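Local coordinates for protein glycosyl hyrolase, family 3 (Deinococcus radiodurans, PDB 3TEV) that probably hydrolyses O-glycosidic bonds in carbohydrate substrates, at residues 189-194 / 265-270; 194-199 / 226-231; 259-264 / 288-293. All coordinates share one frame; numbering follows the deposited sequence.

Contact 1. Residues 189-194 / 265-270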
loop_
_atom_site.group_PDB
_atom_site.type_symbol
_atom_site.label_atom_id
_atom_site.label_comp_id
_atom_site.label_asym_id
_atom_site.label_seq_id
_atom_site.Cartn_x
_atom_site.Cartn_y
_atom_site.Cartn_z
ATOM N N ASP A 189 -11.824 -16.194 12.984
ATOM C CA ASP A 189 -12.088 -17.337 13.843
ATOM C C ASP A 189 -11.321 -17.244 15.203
ATOM O O ASP A 189 -11.820 -17.676 16.239
ATOM C CB ASP A 189 -11.759 -18.601 13.034
ATOM C CG ASP A 189 -11.674 -19.839 13.881
ATOM O OD1 ASP A 189 -12.726 -20.482 14.101
ATOM O OD2 ASP A 189 -10.539 -20.180 14.302
ATOM N N SER A 190 -10.113 -16.682 15.184
ATOM C CA SER A 190 -9.364 -16.332 16.397
ATOM C C SER A 190 -8.359 -15.234 16.025
ATOM O O SER A 190 -8.222 -14.912 14.841
ATOM C CB SER A 190 -8.630 -17.551 16.979
ATOM O OG SER A 190 -7.405 -17.785 16.308
ATOM N N HIS A 191 -7.652 -14.668 17.010
ATOM C CA HIS A 191 -6.642 -13.632 16.699
ATOM C C HIS A 191 -5.430 -14.163 15.901
ATOM O O HIS A 191 -4.647 -13.392 15.367
ATOM C CB HIS A 191 -6.194 -12.862 17.948
ATOM C CG HIS A 191 -5.307 -13.649 18.866
ATOM N ND1 HIS A 191 -5.792 -14.611 19.728
ATOM C CD2 HIS A 191 -3.968 -13.614 19.059
ATOM C CE1 HIS A 191 -4.789 -15.136 20.411
ATOM N NE2 HIS A 191 -3.672 -14.545 20.027
ATOM N N LEU A 192 -5.287 -15.477 15.795
ATOM C CA LEU A 192 -4.180 -16.035 15.033
ATOM C C LEU A 192 -4.604 -16.538 13.658
ATOM O O LEU A 192 -3.774 -16.994 12.874
ATOM C CB LEU A 192 -3.494 -17.147 15.817
ATOM C CG LEU A 192 -2.847 -16.724 17.141
ATOM C CD1 LEU A 192 -2.179 -17.925 17.780
ATOM C CD2 LEU A 192 -1.825 -15.599 16.913
ATOM N N ALA A 193 -5.889 -16.459 13.367
ATOM C CA ALA A 193 -6.385 -16.948 12.098
ATOM C C ALA A 193 -6.485 -15.779 11.114
ATOM O O ALA A 193 -6.758 -14.643 11.522
ATOM C CB ALA A 193 -7.763 -17.616 12.291
ATOM N N LEU A 194 -6.279 -16.048 9.828
ATOM C CA LEU A 194 -6.508 -15.025 8.817
ATOM C C LEU A 194 -7.996 -14.705 8.760
ATOM O O LEU A 194 -8.815 -15.606 8.812
ATOM C CB LEU A 194 -6.029 -15.491 7.439
ATOM C CG LEU A 194 -4.513 -15.669 7.293
ATOM C CD1 LEU A 194 -4.183 -16.339 5.964
ATOM C CD2 LEU A 194 -3.771 -14.321 7.423
ATOM N N GLY A 265 4.268 -7.725 9.046
ATOM C CA GLY A 265 4.443 -7.887 10.496
ATOM C C GLY A 265 3.161 -8.024 11.316
ATOM O O GLY A 265 3.189 -8.041 12.541
HETATM N N MSE A 266 2.031 -8.125 10.638
HETATM C CA MSE A 266 0.765 -8.300 11.325
HETATM C C MSE A 266 0.587 -9.737 11.796
HETATM O O MSE A 266 0.962 -10.688 11.096
HETATM C CB MSE A 266 -0.387 -7.814 10.454
HETATM C CG MSE A 266 -0.448 -6.291 10.418
HETATM SE SE MSE A 266 -1.548 -5.620 8.974
HETATM C CE MSE A 266 -3.314 -6.185 9.641
ATOM N N GLN A 267 0.029 -9.865 12.997
ATOM C CA GLN A 267 0.064 -11.099 13.775
ATOM C C GLN A 267 -0.421 -12.352 13.041
ATOM O O GLN A 267 0.246 -13.384 13.077
ATOM C CB GLN A 267 -0.700 -10.920 15.090
ATOM C CG GLN A 267 -0.286 -11.906 16.178
ATOM C CD GLN A 267 -0.946 -11.636 17.534
ATOM O OE1 GLN A 267 -2.005 -11.005 17.622
ATOM N NE2 GLN A 267 -0.317 -12.133 18.599
ATOM N N ALA A 268 -1.575 -12.263 12.381
ATOM C CA ALA A 268 -2.162 -13.431 11.717
ATOM C C ALA A 268 -1.249 -14.013 10.633
ATOM O O ALA A 268 -1.137 -15.232 10.513
ATOM C CB ALA A 268 -3.546 -13.107 11.156
ATOM N N ILE A 269 -0.598 -13.147 9.855
ATOM C CA ILE A 269 0.378 -13.604 8.864
ATOM C C ILE A 269 1.595 -14.195 9.568
ATOM O O ILE A 269 2.053 -15.305 9.250
ATOM C CB ILE A 269 0.820 -12.458 7.919
ATOM C CG1 ILE A 269 -0.190 -12.288 6.788
ATOM C CG2 ILE A 269 2.232 -12.717 7.346
ATOM C CD1 ILE A 269 -0.026 -13.266 5.628
ATOM N N ASP A 270 2.092 -13.442 10.540
ATOM C CA ASP A 270 3.300 -13.788 11.258
ATOM C C ASP A 270 3.187 -15.163 11.920
ATOM O O ASP A 270 4.178 -15.892 12.012
ATOM C CB ASP A 270 3.587 -12.708 12.305
ATOM C CG ASP A 270 5.053 -12.534 12.584
ATOM O OD1 ASP A 270 5.892 -12.659 11.654
ATOM O OD2 ASP A 270 5.356 -12.245 13.751
#
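The carbonyl oxygens of L192 and A268 come within 4.0 Å of each other, L192 O to A268 O, and both accept a hydrogen bond from a single nitrogen, ND2 of N272, one turn further along the helix that starts at Q267. Two acceptors cannot bond to one another, and no hydrogen bond runs directly between 189-194 and 265-270. The amide nitrogen of an asparagine, with two N-H groups, is well suited to bridge them.

A268 lies where the backbones are closest, its CA 4.7 Å from CA of L192, and a residue as small as alanine fits such an approach. Its methyl points toward the loop: A268 CB meets A193 O at 3.6 Å, and CD2 of L194 touches the same A268 CB at 3.9 Å. That leucine branch also reaches the next residue of the helix, with L194 CD2 4.2 Å from I269 CG1, so the side chains at the inner end are apolar.

At the outer end the long chain of Q267, with CG anti to the backbone N (chi1 -158°) and extended beyond, carries its amide to the edge of the H191 ring. Q267 OE1 stands 3.6 Å from H191 CD2 near the ring plane, and the amide and ring planes lie 54° apart, so they do not stack. CD2 of L192 meets the same chain at a slant, 4.1 Å from Q267 CG, while L192 CG lies over one ring face, toward the rim.

The loop keeps its shape by a type I turn from S190 to A193 and an ST turn, L192 N donating to S190 OG at 3.2 Å. With contacts that are largely van der Waals and a bridging amide supplied from outside, the docking of this surface loop on the first turn of helix 267-272 depends on shape more than on charge.

Contact 2. Residues 194-199 / 226-231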
loop_
_atom_site.group_PDB
_atom_site.type_symbol
_atom_site.label_atom_id
_atom_site.label_comp_id
_atom_site.label_asym_id
_atom_site.label_seq_id
_atom_site.Cartn_x
_atom_site.Cartn_y
_atom_site.Cartn_z
ATOM N N LEU A 194 -6.279 -16.048 9.828
ATOM C CA LEU A 194 -6.508 -15.025 8.817
ATOM C C LEU A 194 -7.996 -14.705 8.760
ATOM O O LEU A 194 -8.815 -15.606 8.812
ATOM C CB LEU A 194 -6.029 -15.491 7.439
ATOM C CG LEU A 194 -4.513 -15.669 7.293
ATOM C CD1 LEU A 194 -4.183 -16.339 5.964
ATOM C CD2 LEU A 194 -3.771 -14.321 7.423
ATOM N N PRO A 195 -8.354 -13.419 8.677
ATOM C CA PRO A 195 -9.767 -13.126 8.493
ATOM C C PRO A 195 -10.260 -13.681 7.164
ATOM O O PRO A 195 -9.479 -13.772 6.210
ATOM C CB PRO A 195 -9.829 -11.593 8.493
ATOM C CG PRO A 195 -8.417 -11.106 8.558
ATOM C CD PRO A 195 -7.542 -12.219 8.955
ATOM N N ARG A 196 -11.535 -14.069 7.122
ATOM C CA ARG A 196 -12.164 -14.617 5.923
ATOM C C ARG A 196 -13.373 -13.791 5.490
ATOM O O ARG A 196 -14.024 -13.143 6.309
ATOM C CB ARG A 196 -12.629 -16.062 6.142
ATOM C CG ARG A 196 -11.559 -17.039 6.552
ATOM C CD ARG A 196 -12.097 -18.475 6.579
ATOM N NE ARG A 196 -12.197 -19.071 5.241
ATOM C CZ ARG A 196 -11.198 -19.714 4.619
ATOM N NH1 ARG A 196 -10.007 -19.850 5.211
ATOM N NH2 ARG A 196 -11.387 -20.223 3.399
ATOM N N VAL A 197 -13.673 -13.836 4.199
ATOM C CA VAL A 197 -14.920 -13.333 3.664
ATOM C C VAL A 197 -15.529 -14.492 2.893
ATOM O O VAL A 197 -14.905 -15.035 1.992
ATOM C CB VAL A 197 -14.697 -12.113 2.754
ATOM C CG1 VAL A 197 -15.990 -11.713 2.020
ATOM C CG2 VAL A 197 -14.167 -10.949 3.564
ATOM N N SER A 198 -16.738 -14.885 3.260
ATOM C CA SER A 198 -17.337 -16.066 2.649
ATOM C C SER A 198 -18.475 -15.748 1.659
ATOM O O SER A 198 -19.176 -16.655 1.202
ATOM C CB SER A 198 -17.845 -16.996 3.741
ATOM O OG SER A 198 -18.941 -16.356 4.374
ATOM N N LYS A 199 -18.658 -14.465 1.345
ATOM C CA LYS A 199 -19.659 -14.009 0.362
ATOM C C LYS A 199 -19.396 -14.574 -1.024
ATOM O O LYS A 199 -18.244 -14.825 -1.396
ATOM C CB LYS A 199 -19.625 -12.480 0.256
ATOM C CG LYS A 199 -20.007 -11.762 1.537
ATOM C CD LYS A 199 -19.875 -10.257 1.394
ATOM C CE LYS A 199 -20.258 -9.584 2.698
ATOM N NZ LYS A 199 -20.136 -8.102 2.615
ATOM N N HIS A 226 -4.536 -8.952 3.852
ATOM C CA HIS A 226 -4.300 -10.331 4.288
ATOM C C HIS A 226 -5.637 -11.019 4.607
ATOM O O HIS A 226 -5.862 -11.441 5.727
ATOM C CB HIS A 226 -3.416 -10.381 5.545
ATOM C CG HIS A 226 -2.106 -9.671 5.421
ATOM N ND1 HIS A 226 -1.308 -9.751 4.292
ATOM C CD2 HIS A 226 -1.432 -8.897 6.307
ATOM C CE1 HIS A 226 -0.216 -9.032 4.484
ATOM N NE2 HIS A 226 -0.264 -8.508 5.698
ATOM N N ILE A 227 -6.523 -11.127 3.629
ATOM C CA ILE A 227 -7.844 -11.697 3.866
ATOM C C ILE A 227 -8.107 -12.814 2.870
ATOM O O ILE A 227 -7.737 -12.707 1.709
ATOM C CB ILE A 227 -8.936 -10.605 3.726
ATOM C CG1 ILE A 227 -8.686 -9.472 4.729
ATOM C CG2 ILE A 227 -10.362 -11.194 3.884
ATOM C CD1 ILE A 227 -9.410 -8.174 4.348
ATOM N N VAL A 228 -8.739 -13.883 3.338
ATOM C CA VAL A 228 -9.076 -15.012 2.484
ATOM C C VAL A 228 -10.505 -14.806 1.970
ATOM O O VAL A 228 -11.441 -14.676 2.773
ATOM C CB VAL A 228 -8.937 -16.391 3.244
ATOM C CG1 VAL A 228 -9.223 -17.558 2.317
ATOM C CG2 VAL A 228 -7.541 -16.555 3.853
ATOM N N TYR A 229 -10.666 -14.741 0.646
ATOM C CA TYR A 229 -12.004 -14.675 0.011
ATOM C C TYR A 229 -12.344 -16.029 -0.600
ATOM O O TYR A 229 -11.779 -16.387 -1.641
ATOM C CB TYR A 229 -12.053 -13.580 -1.056
ATOM C CG TYR A 229 -11.786 -12.221 -0.472
ATOM C CD1 TYR A 229 -12.812 -11.287 -0.277
ATOM C CD2 TYR A 229 -10.500 -11.885 -0.063
ATOM C CE1 TYR A 229 -12.547 -10.039 0.313
ATOM C CE2 TYR A 229 -10.225 -10.666 0.497
ATOM C CZ TYR A 229 -11.236 -9.750 0.694
ATOM O OH TYR A 229 -10.871 -8.541 1.263
ATOM N N ASP A 230 -13.241 -16.775 0.055
ATOM C CA ASP A 230 -13.698 -18.089 -0.415
ATOM C C ASP A 230 -14.067 -18.125 -1.903
ATOM O O ASP A 230 -13.822 -19.118 -2.593
ATOM C CB ASP A 230 -14.933 -18.562 0.371
ATOM C CG ASP A 230 -14.651 -18.827 1.842
ATOM O OD1 ASP A 230 -13.487 -18.784 2.279
ATOM O OD2 ASP A 230 -15.621 -19.086 2.579
ATOM N N ALA A 231 -14.675 -17.051 -2.391
ATOM C CA ALA A 231 -15.211 -17.045 -3.748
ATOM C C ALA A 231 -14.120 -16.785 -4.784
ATOM O O ALA A 231 -14.355 -16.987 -5.959
ATOM C CB ALA A 231 -16.346 -16.028 -3.882
HETATM O O HOH W 1 -15.617 -14.939 -0.827
#
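R196 lays its guanidinium over V228, the two side chains side by side and pointing the same way, with R196 NH2 3.6 Å from V228 CG1 and the methyl over one face of the flat group. A bend in the arginine chain at chi3 (78°) accompanies a salt bridge to D230, where NH2 of R196 meets OD1 of D230 at 2.8 Å, on the syn side but tilted 31° out of the carboxylate plane; the bond from R196 NE to the same oxygen is weak. NH2 also donates to A234 O, so this nitrogen has two acceptors.

The backbones pair as parallel strands. V228 N donates to P195 O at 3.0 Å, V197 N to V228 O at 2.8 Å and D230 N to V197 O at 3.1 Å. Proline suits position 195, which contributes only its carbonyl to this ladder. On the sheet face opposite R196, branched V197 puts CG2 3.8 Å from I227 CG2 and lies alongside the Y229 ring, whose OH bonds to G182 O. A water joins V197 O, K199 O and A231 N beyond the strands.

This two-stranded sheet stands apart from the main sheet: V197 and A231 rest on L204 of helix 201-206, and H226 packs against I269 of helix 267-272.

Contact 3. Residues 259-264 / 288-293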
loop_
_atom_site.group_PDB
_atom_site.type_symbol
_atom_site.label_atom_id
_atom_site.label_comp_id
_atom_site.label_asym_id
_atom_site.label_seq_id
_atom_site.Cartn_x
_atom_site.Cartn_y
_atom_site.Cartn_z
ATOM N N ILE A 259 1.094 -2.695 -7.118
ATOM C CA ILE A 259 0.452 -3.464 -6.060
ATOM C C ILE A 259 1.425 -3.601 -4.907
ATOM O O ILE A 259 2.548 -4.066 -5.109
ATOM C CB ILE A 259 0.024 -4.830 -6.547
ATOM C CG1 ILE A 259 -0.986 -4.674 -7.692
ATOM C CG2 ILE A 259 -0.532 -5.667 -5.383
ATOM C CD1 ILE A 259 -1.350 -5.994 -8.381
ATOM N N VAL A 260 1.012 -3.167 -3.714
ATOM C CA VAL A 260 1.849 -3.268 -2.521
ATOM C C VAL A 260 1.131 -4.163 -1.499
ATOM O O VAL A 260 -0.082 -4.122 -1.413
ATOM C CB VAL A 260 2.235 -1.847 -1.935
ATOM C CG1 VAL A 260 0.996 -1.058 -1.565
ATOM C CG2 VAL A 260 3.140 -1.970 -0.694
ATOM N N THR A 261 1.870 -4.989 -0.759
ATOM C CA THR A 261 1.263 -5.842 0.266
ATOM C C THR A 261 1.012 -5.024 1.513
ATOM O O THR A 261 1.798 -4.113 1.814
ATOM C CB THR A 261 2.234 -6.877 0.766
ATOM O OG1 THR A 261 3.253 -6.194 1.548
ATOM C CG2 THR A 261 2.845 -7.646 -0.387
ATOM N N ASP A 262 -0.034 -5.347 2.273
ATOM C CA ASP A 262 -0.154 -4.793 3.620
ATOM C C ASP A 262 1.083 -5.218 4.441
ATOM O O ASP A 262 1.839 -6.124 4.045
ATOM C CB ASP A 262 -1.457 -5.282 4.278
ATOM C CG ASP A 262 -1.940 -4.377 5.438
ATOM O OD1 ASP A 262 -1.150 -3.571 5.969
ATOM O OD2 ASP A 262 -3.132 -4.483 5.823
ATOM N N SER A 263 1.291 -4.566 5.583
ATOM C CA SER A 263 2.430 -4.861 6.463
ATOM C C SER A 263 2.616 -6.375 6.742
ATOM O O SER A 263 1.685 -7.039 7.222
ATOM C CB SER A 263 2.240 -4.107 7.780
ATOM O OG SER A 263 3.132 -4.592 8.778
HETATM N N MSE A 264 3.801 -6.925 6.465
HETATM C CA MSE A 264 3.990 -8.373 6.701
HETATM C C MSE A 264 4.207 -8.744 8.181
HETATM O O MSE A 264 4.312 -9.928 8.514
HETATM C CB MSE A 264 5.113 -8.951 5.832
HETATM C CG MSE A 264 4.994 -8.660 4.339
HETATM SE SE MSE A 264 3.345 -9.310 3.494
HETATM C CE MSE A 264 3.563 -11.246 3.643
ATOM N N ASP A 288 4.193 -5.857 -6.597
ATOM C CA ASP A 288 5.419 -5.172 -7.044
ATOM C C ASP A 288 6.311 -4.793 -5.870
ATOM O O ASP A 288 7.516 -4.565 -6.051
ATOM C CB ASP A 288 5.067 -3.884 -7.788
ATOM C CG ASP A 288 4.140 -4.131 -8.940
ATOM O OD1 ASP A 288 4.525 -4.904 -9.851
ATOM O OD2 ASP A 288 3.010 -3.602 -8.923
ATOM N N LEU A 289 5.708 -4.694 -4.681
ATOM C CA LEU A 289 6.349 -4.066 -3.518
ATOM C C LEU A 289 5.894 -4.783 -2.256
ATOM O O LEU A 289 4.692 -4.988 -2.050
ATOM C CB LEU A 289 5.947 -2.571 -3.417
ATOM C CG LEU A 289 6.704 -1.705 -2.379
ATOM C CD1 LEU A 289 8.258 -1.739 -2.587
ATOM C CD2 LEU A 289 6.213 -0.258 -2.401
ATOM N N VAL A 290 6.847 -5.164 -1.410
ATOM C CA VAL A 290 6.509 -5.802 -0.148
ATOM C C VAL A 290 6.837 -4.856 1.009
ATOM O O VAL A 290 7.958 -4.339 1.105
ATOM C CB VAL A 290 7.274 -7.153 0.005
ATOM C CG1 VAL A 290 7.106 -7.724 1.421
ATOM C CG2 VAL A 290 6.778 -8.162 -1.027
HETATM N N MSE A 291 5.853 -4.608 1.874
HETATM C CA MSE A 291 6.092 -3.847 3.100
HETATM C C MSE A 291 6.786 -4.740 4.102
HETATM O O MSE A 291 6.159 -5.604 4.669
HETATM C CB MSE A 291 4.799 -3.343 3.712
HETATM C CG MSE A 291 4.130 -2.319 2.847
HETATM SE SE MSE A 291 2.672 -1.409 3.740
HETATM C CE MSE A 291 3.889 -0.344 4.837
ATOM N N ALA A 292 8.060 -4.511 4.353
ATOM C CA ALA A 292 8.823 -5.349 5.249
ATOM C C ALA A 292 9.105 -4.540 6.521
ATOM O O ALA A 292 10.200 -4.000 6.704
ATOM C CB ALA A 292 10.124 -5.784 4.545
ATOM N N LEU A 293 8.100 -4.417 7.382
ATOM C CA LEU A 293 8.205 -3.549 8.549
ATOM C C LEU A 293 8.734 -4.317 9.745
ATOM O O LEU A 293 8.503 -5.524 9.872
ATOM C CB LEU A 293 6.850 -2.944 8.900
ATOM C CG LEU A 293 6.051 -2.220 7.799
ATOM C CD1 LEU A 293 4.852 -1.517 8.438
ATOM C CD2 LEU A 293 6.885 -1.235 6.969
#
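I259 and D288 grip each other at the buried end of the contact: I259 N donates to D288 OD2 at 2.8 Å, and D288 N returns a bond to I259 O at 2.9 Å. An aspartate suits this place because its carboxylate also has salt bridges to R250 and R323, which would probably stabilise its negative charge. Further along, T261 N bonds to L289 O at 3.1 Å, and V260 CG2 fits against M291 CG at 3.7 Å.

T261 holds its hydroxyl between the backbone N and the carbonyl carbon (chi1 70°), where OG1 accepts from M291 N at 3.1 Å and donates to D262 O at 2.9 Å from above the plane of that carbonyl. An alanine here would probably leave M291 N and D262 O without these partners and open a gap beside CG2 of V290. Past the threonine, M264 N still reaches M291 O, and M264 CG packs crosswise on V290 CG1 at 3.7 Å; both methionines are selenomethionines.

The looser side is at S263 and L293, both partly exposed, where S263 OG touches L293 CD1 at 3.5 Å and also has a weak hydrogen bond with G265 N.

V260 also bonds to strand 221-224, and V290 to L21 and M23, while helix 275-285 packs on T261, M264 and V290. Strand, helix and parallel strand form the last beta-alpha-beta unit, closing the TIM barrel typical of this family's N-terminal domain.

Contact 3 belongs to the barrel core, its centre about 7 Å from the centre of the chain, whereas the centres of contacts 1 and 2 both lie about 19 Å out. Contact 1 is a surface contact; contact 2 is intermediate. Backbone pairing dominates contacts 2 and 3, although an arginine-aspartate bridge crosses contact 2 and threonine and aspartate side chains replace some backbone partners in contact 3. Contact 1 has no direct polar bond. L194 is common to contacts 1 and 2, and strand 258-261 of contact 3 leads straight into helix 267-272 of contact 1. H226 ties the three together: I269 packs on its ring, and H226 NE2 probably donates to S263 O at 2.9 Å, joining the outlying sheet to the barrel.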